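Cupin type-2 domain-containing protein (Ralstonia eutropha, PDB 2OPK) is of unknown function but adopts a cupin fold and may be a mannose-6-phosphate isomerase. Local coordinates at residues V76-P79 with G80-L83. Sequence-based numbering, arbitrary orientation.
Sequences VMRP and GDWL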
loop_
_atom_site.group_PDB
_atom_site.type_symbol
_atom_site.label_atom_id
_atom_site.label_comp_id
_atom_site.label_asym_id
_atom_site.label_seq_id
_atom_site.Cartn_x
_atom_site.Cartn_y
_atom_site.Cartn_z
ATOM N N VAL B 76 -10.921 13.334 7.182
ATOM C CA VAL B 76 -11.628 12.358 6.347
ATOM C C VAL B 76 -10.640 11.555 5.479
ATOM O O VAL B 76 -9.690 12.103 4.902
ATOM C CB VAL B 76 -12.674 13.070 5.409
ATOM C CG1 VAL B 76 -13.207 12.123 4.318
ATOM C CG2 VAL B 76 -13.831 13.646 6.265
HETATM N N MSE B 77 -10.872 10.251 5.406
HETATM C CA MSE B 77 -10.073 9.354 4.593
HETATM C C MSE B 77 -11.016 8.420 3.838
HETATM O O MSE B 77 -11.768 7.652 4.432
HETATM C CB MSE B 77 -9.082 8.582 5.495
HETATM C CG MSE B 77 -7.936 9.499 6.094
HETATM SE SE MSE B 77 -6.835 8.361 7.179
HETATM C CE MSE B 77 -5.542 7.689 5.770
ATOM N N ARG B 78 -11.008 8.568 2.523
ATOM C CA ARG B 78 -11.713 7.715 1.580
ATOM C C ARG B 78 -10.670 6.806 0.911
ATOM O O ARG B 78 -9.471 6.989 1.127
ATOM C CB ARG B 78 -12.400 8.602 0.534
ATOM C CG ARG B 78 -13.099 9.817 1.112
ATOM C CD ARG B 78 -14.141 9.396 2.122
ATOM N NE ARG B 78 -15.213 8.627 1.504
ATOM C CZ ARG B 78 -16.387 8.357 2.081
ATOM N NH1 ARG B 78 -16.677 8.798 3.291
ATOM N NH2 ARG B 78 -17.303 7.682 1.418
ATOM N N PRO B 79 -11.111 5.808 0.137
ATOM C CA PRO B 79 -10.169 4.922 -0.569
ATOM C C PRO B 79 -9.139 5.728 -1.351
ATOM O O PRO B 79 -9.498 6.680 -2.053
ATOM C CB PRO B 79 -11.088 4.131 -1.508
ATOM C CG PRO B 79 -12.369 4.046 -0.750
ATOM C CD PRO B 79 -12.508 5.421 -0.148
ATOM N N GLY B 80 -7.868 5.391 -1.175
ATOM C CA GLY B 80 -6.769 6.135 -1.782
ATOM C C GLY B 80 -6.084 7.148 -0.875
ATOM O O GLY B 80 -4.949 7.503 -1.123
ATOM N N ASP B 81 -6.776 7.642 0.149
ATOM C CA ASP B 81 -6.160 8.545 1.131
ATOM C C ASP B 81 -5.208 7.793 2.035
ATOM O O ASP B 81 -5.545 6.725 2.575
ATOM C CB ASP B 81 -7.200 9.272 1.990
ATOM C CG ASP B 81 -7.994 10.300 1.198
ATOM O OD1 ASP B 81 -7.386 11.106 0.465
ATOM O OD2 ASP B 81 -9.229 10.336 1.339
ATOM N N TRP B 82 -4.027 8.373 2.196
ATOM C CA TRP B 82 -2.966 7.826 3.014
ATOM C C TRP B 82 -2.406 8.884 3.959
ATOM O O TRP B 82 -2.565 10.099 3.755
ATOM C CB TRP B 82 -1.829 7.235 2.139
ATOM C CG TRP B 82 -1.207 8.186 1.143
ATOM C CD1 TRP B 82 -1.505 8.291 -0.197
ATOM C CD2 TRP B 82 -0.135 9.129 1.392
ATOM N NE1 TRP B 82 -0.699 9.254 -0.783
ATOM C CE2 TRP B 82 0.144 9.781 0.170
ATOM C CE3 TRP B 82 0.606 9.494 2.538
ATOM C CZ2 TRP B 82 1.121 10.787 0.066
ATOM C CZ3 TRP B 82 1.584 10.496 2.427
ATOM C CH2 TRP B 82 1.827 11.122 1.201
ATOM N N LEU B 83 -1.745 8.399 5.005
ATOM C CA LEU B 83 -1.189 9.242 6.041
ATOM C C LEU B 83 0.141 8.692 6.513
ATOM O O LEU B 83 0.256 7.504 6.792
ATOM C CB LEU B 83 -2.162 9.310 7.215
ATOM C CG LEU B 83 -1.717 9.983 8.523
ATOM C CD1 LEU B 83 -1.541 11.481 8.335
ATOM C CD2 LEU B 83 -2.752 9.686 9.604
#
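Asp81 turns its carboxylate back on the backbone of Arg78 across a type II beta turn, Arg78-Pro79-Gly80-Asp81, which carries the chain of this cupin domain from strand 75-77, in one antiparallel sheet, to strand 81-85, in the other. The turn illustrates how a side chain can reinforce a backbone reversal. Asp81 N donates to Arg78 O at 2.9 Å, closing the turn, while the carboxylate reaches back the other way: Asp81 OD2 takes the Arg78 N-H with its anti lone pair, at 2.8 Å and 165°. A chi1 of -70° places CG beside the backbone N of Asp81 and thereby sends the carboxylate back over the start of the turn. One residue thus grips both the amide and the carbonyl of Arg78. The arginine side chain bends away, its guanidinium plane turned 77° from the carboxylate and its NE 6.2 Å from Asp81 OD2, so the carboxylate is bonded to the backbone of Arg78 and makes no salt bridge with its charged group. Gly80 supplies the positive phi that the third position of this turn requires. Asp81 OD1 bonds to Asn8 of the second subunit, whose strand extends the sheet beyond Asp81-Leu83, and OD2 also hydrogen-bonds a glycerol, probably from the crystallisation liquor. Selenomethionine Met77 is buried, packing on Val59 and Ile66. Its CB lies 4.0 Å from Asp81 CB, and a bend at chi3 carries the terminal methyl along the next strand, where Met77 CE rests 3.3 Å from Asp81 O and 4.0 Å from Leu83 CB.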